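Local coordinates for protein TRAP dicarboxylate transporter-DctP subunit (Desulfovibrio desulfuricans subsp. desulfuricans, PDB 4NHB) that binds sn-glycerol-3-phosphate and probably delivers it in the periplasm to a TRAP-type membrane transporter, at residues 148-156 against 206-216; 168-179 against 187-197. All blocks are in the same frame, centred on the assembly; numbering follows the deposited sequence.

Interaction 1. Residues 148-156 against 206-216; sequences LGFRHFYSK and IDGGDSPLADI. With G3P (sn-glycerol-3-phosphate), chain P.
The phosphate end of the sn-glycerol-3-phosphate pocket rests on this antiparallel strand pair, where Arg-151 reaches across to Asp-210 and to the ligand. Arg-151 NE forms a salt bridge with Asp-210 OD2 at 2.9 Å. The carboxylate is met from above its plane, and the two flat groups stand 71° apart. Arg-151 NH1 donates to Asp-210 O at 2.7 Å, in the plane of both the carbonyl and the guanidinium. A bend at chi3 (73°) in the Arg-151 side chain turns its guanidinium toward Asp-210 O and the phosphate. Pro-212 CD lies over one face of the group. Arg-151 NH1 donates to O3P of sn-glycerol-3-phosphate, and Arg-151 NH2 donates to its O1P at 2.9 Å. Asp-210 OD2 is also hydrogen-bonded to His-233 NE2, which probably helps to set the carboxylate.

Farther along, His-152 with Ser-211 and Tyr-154 with Gly-209 are hydrogen-bonded pairs. The Tyr-154 ring lies over the backbone of Gly-209, whose CA sits 3.7 Å from the ring centroid in a CH-pi contact. A water joins Tyr-154 OH, Asp-210 O and Ser-211 OG. On the same side of the sheet as Tyr-154, Ile-216 CG1 lies 4.0 Å from Tyr-154 CD2. His-152 CD2 packs 3.6 Å from Leu-213 CD1.

Strand 235-243 borders strand 146-155, with backbone hydrogen bonds between Leu-148, Gly-149 and Val-236. Leu-213, at the start of helix 213-218, packs on the long helix 252-286, while Arg-151 and Tyr-154 touch Arg-171 of strand 169-172.

Interaction 2. Residues 168-179 against 187-197; sequences MRMRVPNIPLYT and ISGQPMPFAEV. With G3P (sn-glycerol-3-phosphate), chain P.
A single backbone oxygen, Met-192 O, takes two nitrogens of one arginine, and that arginine also holds the ligand phosphate. Arg-171 NE reaches Met-192 O at 3.2 Å and Arg-171 NH2 reaches it at 2.9 Å. The oxygen lies in the guanidinium plane, and the arginine grips it side-on through NE and NH2. Arg-171 NH2 also donates to O2P of sn-glycerol-3-phosphate, and Arg-171 NH1 donates to O3P at 2.7 Å. Both of these bonds are nearly straight, at 167° and 165°. Arg-171 CG stands anti to the backbone N (chi1 -173°), and a bend at chi2 swings the side chain toward residues 192-197. Pro-173 N lies over one face of the guanidinium and Val-197 CG2 over the opposite one, which should limit its tilt. Met-192 CG packs against Arg-171 CG at 3.6 Å.

The strands themselves run parallel. Gln-190 N donates to Met-170 O at 2.7 Å, and Met-192 N donates to Val-172 O. Ser-188 O accepts from Met-170 N and from Gln-190 NE2, which come from opposite faces of its plane. The Gln-190 side chain thus folds back beside CB of Arg-169. Met-170 CB meets Ile-187 CG2 at 3.8 Å.

Strands 169-172 and 188-191 form a beta-alpha-beta unit with helix 176-184. Val-172 and Ile-187 both pack on Ala-182 of that helix, and Met-170 touches Phe-153 of strand 146-155.

Of the strands in these contacts, 146-155 comes first. It is followed by strand 169-172, helix 176-184 and strand 188-191, and interaction 2 closes this short beta-alpha-beta loop. The chain then passes through helix 197-203 to strand 208-212, which returns to strand 146-155 and closes the larger loop of interaction 1. Interaction 2 therefore falls wholly within the span of interaction 1, and the two do not cross. Their centres lie about 11 Å apart. Probable backbone hydrogen bonds join Gly-208 to Arg-171 and Asp-207 to Arg-169, linking the two-strand parallel sheet to the large mixed sheet. Each contact supplies one arginine to the same phosphate.

Interaction 1. Residues 148-156 against 206-216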
# COMPACT_ATOMS: atom_id res chain seq x y z
N LEU A 148 -0.90 -3.95 -3.36
CA LEU A 148 -2.24 -3.51 -3.76
C LEU A 148 -2.26 -3.24 -5.27
O LEU A 148 -3.33 -3.22 -5.88
CB LEU A 148 -2.70 -2.28 -2.95
CG LEU A 148 -3.37 -2.50 -1.57
CD1 LEU A 148 -2.59 -3.37 -0.64
CD2 LEU A 148 -3.76 -1.20 -0.87
N GLY A 149 -1.08 -3.08 -5.84
CA GLY A 149 -0.95 -2.94 -7.27
C GLY A 149 -0.24 -1.67 -7.70
O GLY A 149 -0.17 -0.71 -6.95
N PHE A 150 0.27 -1.68 -8.93
CA PHE A 150 0.86 -0.52 -9.53
C PHE A 150 -0.14 0.63 -9.69
O PHE A 150 -1.30 0.40 -10.00
CB PHE A 150 1.48 -0.88 -10.88
CG PHE A 150 2.81 -1.62 -10.76
CD1 PHE A 150 4.00 -0.93 -10.51
CD2 PHE A 150 2.85 -3.00 -10.85
CE1 PHE A 150 5.23 -1.61 -10.39
CE2 PHE A 150 4.07 -3.70 -10.72
CZ PHE A 150 5.25 -3.01 -10.50
N ARG A 151 0.35 1.86 -9.49
CA ARG A 151 -0.54 3.04 -9.57
C ARG A 151 -0.62 3.53 -11.01
O ARG A 151 0.41 3.64 -11.68
CB ARG A 151 -0.05 4.18 -8.67
CG ARG A 151 0.20 3.75 -7.19
CD ARG A 151 0.44 4.94 -6.25
NE ARG A 151 -0.78 5.70 -5.99
CZ ARG A 151 -1.43 5.73 -4.83
NH1 ARG A 151 -2.55 6.42 -4.73
NH2 ARG A 151 -0.98 5.09 -3.76
N HIS A 152 -1.84 3.82 -11.46
CA HIS A 152 -2.13 4.34 -12.79
C HIS A 152 -2.96 5.62 -12.64
O HIS A 152 -3.75 5.73 -11.69
CB HIS A 152 -2.91 3.30 -13.59
CG HIS A 152 -2.20 1.99 -13.68
ND1 HIS A 152 -0.92 1.89 -14.16
CD2 HIS A 152 -2.57 0.74 -13.32
CE1 HIS A 152 -0.53 0.63 -14.13
NE2 HIS A 152 -1.51 -0.09 -13.60
N PHE A 153 -2.79 6.55 -13.58
CA PHE A 153 -3.54 7.81 -13.51
C PHE A 153 -5.00 7.62 -13.88
O PHE A 153 -5.33 6.80 -14.73
CB PHE A 153 -2.90 8.87 -14.42
CG PHE A 153 -1.58 9.33 -13.92
CD1 PHE A 153 -1.51 10.23 -12.89
CD2 PHE A 153 -0.41 8.82 -14.45
CE1 PHE A 153 -0.30 10.65 -12.40
CE2 PHE A 153 0.80 9.21 -13.96
CZ PHE A 153 0.86 10.15 -12.93
N TYR A 154 -5.86 8.36 -13.19
CA TYR A 154 -7.25 8.50 -13.57
C TYR A 154 -7.56 10.01 -13.65
O TYR A 154 -7.08 10.78 -12.82
CB TYR A 154 -8.20 7.80 -12.57
CG TYR A 154 -8.06 8.26 -11.13
CD1 TYR A 154 -8.81 9.34 -10.66
CD2 TYR A 154 -7.19 7.63 -10.22
CE1 TYR A 154 -8.70 9.77 -9.39
CE2 TYR A 154 -7.09 8.05 -8.94
CZ TYR A 154 -7.84 9.14 -8.52
OH TYR A 154 -7.78 9.61 -7.23
N SER A 155 -8.36 10.43 -14.64
CA SER A 155 -8.68 11.85 -14.83
C SER A 155 -9.90 12.07 -15.72
O SER A 155 -10.34 11.18 -16.44
CB SER A 155 -7.50 12.57 -15.45
OG SER A 155 -7.06 11.85 -16.58
N LYS A 156 -10.41 13.30 -15.71
CA LYS A 156 -11.55 13.64 -16.56
C LYS A 156 -11.16 13.68 -18.04
O LYS A 156 -11.93 13.25 -18.89
CB LYS A 156 -12.20 14.94 -16.10
CG LYS A 156 -12.81 14.78 -14.72
CD LYS A 156 -13.62 15.96 -14.25
CE LYS A 156 -14.28 15.64 -12.92
NZ LYS A 156 -14.86 16.84 -12.25
N ILE A 206 -11.49 18.48 -8.02
CA ILE A 206 -10.29 17.72 -8.48
C ILE A 206 -10.55 17.04 -9.82
O ILE A 206 -11.66 16.57 -10.08
CB ILE A 206 -9.79 16.62 -7.50
CG1 ILE A 206 -10.73 15.42 -7.46
CG2 ILE A 206 -9.60 17.18 -6.10
CD1 ILE A 206 -10.15 14.22 -6.77
N ASP A 207 -9.51 16.95 -10.65
CA ASP A 207 -9.65 16.40 -12.01
C ASP A 207 -9.21 14.95 -12.11
O ASP A 207 -9.52 14.29 -13.10
CB ASP A 207 -8.82 17.24 -12.97
CG ASP A 207 -9.19 18.69 -12.89
OD1 ASP A 207 -10.40 18.97 -12.98
OD2 ASP A 207 -8.28 19.53 -12.67
N GLY A 208 -8.52 14.46 -11.08
CA GLY A 208 -8.08 13.06 -11.06
C GLY A 208 -7.10 12.75 -9.94
O GLY A 208 -7.09 13.41 -8.89
N GLY A 209 -6.27 11.74 -10.17
CA GLY A 209 -5.30 11.23 -9.22
C GLY A 209 -4.59 10.02 -9.80
O GLY A 209 -4.66 9.82 -10.98
N ASP A 210 -3.90 9.22 -8.99
CA ASP A 210 -3.42 7.93 -9.48
C ASP A 210 -3.59 6.93 -8.33
O ASP A 210 -3.32 7.26 -7.17
CB ASP A 210 -1.94 7.98 -9.89
CG ASP A 210 -1.04 8.40 -8.76
OD1 ASP A 210 -0.99 9.63 -8.47
OD2 ASP A 210 -0.35 7.56 -8.15
N SER A 211 -4.05 5.74 -8.69
CA SER A 211 -4.35 4.67 -7.74
C SER A 211 -4.09 3.33 -8.37
O SER A 211 -4.06 3.20 -9.59
CB SER A 211 -5.81 4.72 -7.33
OG SER A 211 -6.08 5.74 -6.39
N PRO A 212 -3.92 2.29 -7.52
CA PRO A 212 -3.97 0.94 -8.07
C PRO A 212 -5.33 0.68 -8.76
O PRO A 212 -6.35 1.28 -8.37
CB PRO A 212 -3.85 0.04 -6.83
CG PRO A 212 -3.19 0.89 -5.79
CD PRO A 212 -3.68 2.31 -6.06
N LEU A 213 -5.36 -0.24 -9.72
CA LEU A 213 -6.61 -0.54 -10.40
C LEU A 213 -7.64 -1.08 -9.45
O LEU A 213 -8.83 -0.83 -9.63
CB LEU A 213 -6.40 -1.53 -11.54
CG LEU A 213 -5.75 -0.89 -12.79
CD1 LEU A 213 -4.99 -1.91 -13.63
CD2 LEU A 213 -6.78 -0.17 -13.64
N ALA A 214 -7.21 -1.79 -8.41
CA ALA A 214 -8.15 -2.32 -7.45
C ALA A 214 -9.00 -1.19 -6.85
O ALA A 214 -10.19 -1.33 -6.64
CB ALA A 214 -7.42 -3.11 -6.33
N ASP A 215 -8.36 -0.06 -6.59
CA ASP A 215 -9.03 1.08 -5.97
C ASP A 215 -9.86 1.84 -7.00
O ASP A 215 -11.01 2.24 -6.73
CB ASP A 215 -8.00 1.98 -5.27
CG ASP A 215 -7.45 1.39 -3.98
OD1 ASP A 215 -8.03 0.38 -3.52
OD2 ASP A 215 -6.44 1.96 -3.44
N ILE A 216 -9.32 1.98 -8.20
CA ILE A 216 -10.05 2.66 -9.26
C ILE A 216 -11.35 1.94 -9.56
O ILE A 216 -12.38 2.60 -9.72
CB ILE A 216 -9.21 2.77 -10.53
CG1 ILE A 216 -8.09 3.76 -10.32
CG2 ILE A 216 -10.08 3.14 -11.71
CD1 ILE A 216 -6.97 3.62 -11.34
O1 G3P P . 0.87 2.77 1.00
C1 G3P P . 0.41 4.09 0.87
C2 G3P P . -0.89 4.10 0.06
O2 G3P P . -1.85 3.32 0.72
C3 G3P P . -1.40 5.55 -0.06
O1P G3P P . -2.17 5.67 -1.21
O4P G3P P . -4.02 4.22 -0.56
O2P G3P P . -4.15 6.70 -0.00
O3P G3P P . -4.43 5.94 -2.36
P G3P P . -3.79 5.63 -1.01
O HOH W 1 -4.44 -2.95 -8.38
O HOH W 2 -2.97 -1.44 -10.68
O HOH W 3 -5.72 8.35 -5.80
O HOH W 4 -12.85 19.03 -12.41

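Interaction 2. Residues 168-179 against 187-197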
# COMPACT_ATOMS: atom_id res chain seq x y z
N MET A 168 -4.14 21.00 -13.49
CA MET A 168 -4.89 19.81 -13.12
C MET A 168 -4.79 19.58 -11.64
O MET A 168 -3.72 19.40 -11.15
CB MET A 168 -4.33 18.57 -13.79
CG MET A 168 -4.78 18.39 -15.21
SD MET A 168 -4.43 16.70 -15.70
CE MET A 168 -5.97 15.90 -15.32
N ARG A 169 -5.92 19.60 -10.94
CA ARG A 169 -5.92 19.38 -9.52
C ARG A 169 -5.94 17.88 -9.28
O ARG A 169 -6.99 17.26 -9.35
CB ARG A 169 -7.15 20.02 -8.88
CG ARG A 169 -7.18 21.55 -8.96
CD ARG A 169 -8.54 22.09 -8.52
NE ARG A 169 -8.40 23.40 -7.89
CZ ARG A 169 -8.26 24.55 -8.56
NH1 ARG A 169 -8.14 25.70 -7.88
NH2 ARG A 169 -8.23 24.57 -9.89
N MET A 170 -4.79 17.27 -9.01
CA MET A 170 -4.81 15.80 -8.80
C MET A 170 -4.75 15.44 -7.31
O MET A 170 -3.92 15.94 -6.56
CB MET A 170 -3.67 15.12 -9.54
CG MET A 170 -3.58 15.40 -10.99
SD MET A 170 -4.87 14.65 -11.95
CE MET A 170 -4.18 13.05 -12.26
N ARG A 171 -5.60 14.52 -6.91
CA ARG A 171 -5.49 13.97 -5.56
C ARG A 171 -4.14 13.29 -5.38
O ARG A 171 -3.64 12.66 -6.28
CB ARG A 171 -6.59 12.96 -5.31
CG ARG A 171 -6.62 12.47 -3.85
CD ARG A 171 -6.03 11.03 -3.74
NE ARG A 171 -5.74 10.65 -2.36
CZ ARG A 171 -5.43 9.42 -1.97
NH1 ARG A 171 -5.35 8.44 -2.85
NH2 ARG A 171 -5.17 9.19 -0.70
N VAL A 172 -3.57 13.44 -4.19
CA VAL A 172 -2.41 12.67 -3.79
C VAL A 172 -2.63 12.27 -2.36
O VAL A 172 -3.32 12.96 -1.64
CB VAL A 172 -1.09 13.46 -3.90
CG1 VAL A 172 -0.86 13.88 -5.33
CG2 VAL A 172 -1.12 14.66 -3.00
N PRO A 173 -2.08 11.13 -1.96
CA PRO A 173 -2.10 10.75 -0.54
C PRO A 173 -1.29 11.75 0.27
O PRO A 173 -0.34 12.30 -0.29
CB PRO A 173 -1.38 9.39 -0.54
CG PRO A 173 -1.68 8.78 -1.87
CD PRO A 173 -1.59 10.03 -2.81
N ASN A 174 -1.65 11.95 1.53
CA ASN A 174 -0.93 12.89 2.40
C ASN A 174 0.22 12.20 3.11
O ASN A 174 0.21 12.00 4.31
CB ASN A 174 -1.88 13.50 3.44
CG ASN A 174 -1.30 14.77 4.08
OD1 ASN A 174 -0.26 15.28 3.69
ND2 ASN A 174 -2.00 15.27 5.08
N ILE A 175 1.19 11.80 2.31
CA ILE A 175 2.37 11.08 2.75
C ILE A 175 3.52 11.72 2.01
O ILE A 175 3.40 12.01 0.84
CB ILE A 175 2.28 9.55 2.35
CG1 ILE A 175 1.01 8.90 2.89
CG2 ILE A 175 3.52 8.82 2.84
CD1 ILE A 175 0.85 7.38 2.52
N PRO A 176 4.65 11.96 2.68
CA PRO A 176 5.67 12.75 1.99
C PRO A 176 6.15 12.22 0.62
O PRO A 176 6.26 12.95 -0.40
CB PRO A 176 6.80 12.79 3.03
CG PRO A 176 6.06 12.86 4.32
CD PRO A 176 4.89 11.90 4.13
N LEU A 177 6.40 10.93 0.54
CA LEU A 177 6.90 10.39 -0.70
C LEU A 177 5.97 10.69 -1.91
O LEU A 177 6.44 10.88 -3.04
CB LEU A 177 7.21 8.89 -0.52
CG LEU A 177 6.12 7.89 -0.83
CD1 LEU A 177 6.19 7.59 -2.30
CD2 LEU A 177 6.32 6.60 -0.03
N TYR A 178 4.65 10.77 -1.68
CA TYR A 178 3.67 11.11 -2.73
C TYR A 178 3.57 12.63 -3.10
O TYR A 178 3.44 12.99 -4.26
CB TYR A 178 2.27 10.60 -2.32
CG TYR A 178 2.14 9.09 -2.46
CD1 TYR A 178 1.82 8.54 -3.67
CD2 TYR A 178 2.38 8.24 -1.39
CE1 TYR A 178 1.69 7.15 -3.81
CE2 TYR A 178 2.28 6.85 -1.54
CZ TYR A 178 1.92 6.33 -2.75
OH TYR A 178 1.83 4.97 -2.93
N THR A 179 3.59 13.49 -2.09
CA THR A 179 3.53 14.94 -2.33
C THR A 179 4.83 15.36 -3.02
O THR A 179 4.81 16.15 -3.95
CB THR A 179 3.32 15.73 -1.02
OG1 THR A 179 4.33 15.40 -0.08
CG2 THR A 179 1.92 15.42 -0.40
N ILE A 187 2.93 18.10 -11.06
CA ILE A 187 1.53 17.94 -10.70
C ILE A 187 1.13 18.85 -9.53
O ILE A 187 1.86 18.96 -8.55
CB ILE A 187 1.25 16.46 -10.31
CG1 ILE A 187 1.29 15.57 -11.56
CG2 ILE A 187 -0.10 16.34 -9.61
CD1 ILE A 187 1.48 14.04 -11.26
N SER A 188 -0.04 19.47 -9.61
CA SER A 188 -0.57 20.27 -8.52
C SER A 188 -1.30 19.35 -7.56
O SER A 188 -2.48 19.09 -7.78
CB SER A 188 -1.59 21.30 -9.03
OG SER A 188 -0.99 22.25 -9.86
N GLY A 189 -0.64 18.89 -6.51
CA GLY A 189 -1.20 17.84 -5.67
C GLY A 189 -2.22 18.32 -4.66
O GLY A 189 -2.02 19.33 -4.02
N GLN A 190 -3.31 17.58 -4.51
CA GLN A 190 -4.29 17.89 -3.49
C GLN A 190 -4.28 16.76 -2.46
O GLN A 190 -4.96 15.73 -2.64
CB GLN A 190 -5.66 18.04 -4.12
CG GLN A 190 -5.66 18.72 -5.49
CD GLN A 190 -5.39 20.21 -5.41
OE1 GLN A 190 -5.91 20.92 -4.52
NE2 GLN A 190 -4.58 20.72 -6.34
N PRO A 191 -3.48 16.94 -1.38
CA PRO A 191 -3.36 15.88 -0.38
C PRO A 191 -4.67 15.63 0.31
O PRO A 191 -5.33 16.57 0.74
CB PRO A 191 -2.36 16.42 0.63
CG PRO A 191 -1.73 17.62 -0.03
CD PRO A 191 -2.73 18.15 -0.97
N MET A 192 -5.06 14.36 0.41
CA MET A 192 -6.17 13.97 1.25
C MET A 192 -6.16 12.46 1.53
O MET A 192 -5.75 11.66 0.67
CB MET A 192 -7.48 14.35 0.57
CG MET A 192 -7.77 13.58 -0.68
SD MET A 192 -9.25 14.21 -1.51
CE MET A 192 -8.64 15.67 -2.33
N PRO A 193 -6.57 12.05 2.74
CA PRO A 193 -6.70 10.62 2.99
C PRO A 193 -7.59 9.89 1.98
O PRO A 193 -8.51 10.45 1.39
CB PRO A 193 -7.34 10.55 4.39
CG PRO A 193 -6.98 11.82 5.03
CD PRO A 193 -6.80 12.85 3.96
N PHE A 194 -7.32 8.60 1.82
CA PHE A 194 -8.09 7.80 0.90
C PHE A 194 -9.62 7.85 1.15
O PHE A 194 -10.43 7.89 0.22
CB PHE A 194 -7.62 6.35 0.99
CG PHE A 194 -8.24 5.48 -0.04
CD1 PHE A 194 -7.86 5.64 -1.37
CD2 PHE A 194 -9.21 4.55 0.29
CE1 PHE A 194 -8.44 4.85 -2.36
CE2 PHE A 194 -9.80 3.76 -0.69
CZ PHE A 194 -9.41 3.91 -2.00
N ALA A 195 -9.99 7.82 2.43
CA ALA A 195 -11.38 7.84 2.83
C ALA A 195 -12.15 9.03 2.23
O ALA A 195 -13.35 8.94 2.02
CB ALA A 195 -11.48 7.85 4.34
N GLU A 196 -11.45 10.13 1.93
CA GLU A 196 -12.11 11.35 1.45
C GLU A 196 -12.23 11.36 -0.09
O GLU A 196 -12.79 12.30 -0.70
CB GLU A 196 -11.35 12.59 1.96
CG GLU A 196 -11.50 12.85 3.48
CD GLU A 196 -10.63 14.00 4.00
OE1 GLU A 196 -10.24 14.87 3.18
OE2 GLU A 196 -10.33 14.04 5.22
N VAL A 197 -11.67 10.33 -0.72
CA VAL A 197 -11.53 10.33 -2.18
C VAL A 197 -12.89 10.28 -2.86
O VAL A 197 -13.13 11.00 -3.84
CB VAL A 197 -10.63 9.20 -2.68
CG1 VAL A 197 -10.81 8.99 -4.20
CG2 VAL A 197 -9.15 9.51 -2.38
O1 G3P P . 0.87 2.77 1.00
C1 G3P P . 0.41 4.09 0.87
C2 G3P P . -0.89 4.10 0.06
O2 G3P P . -1.85 3.32 0.72
C3 G3P P . -1.40 5.55 -0.06
O1P G3P P . -2.17 5.67 -1.21
O4P G3P P . -4.02 4.22 -0.56
O2P G3P P . -4.15 6.70 -0.00
O3P G3P P . -4.43 5.94 -2.36
P G3P P . -3.79 5.63 -1.01
O HOH W 5 -1.18 19.14 -11.87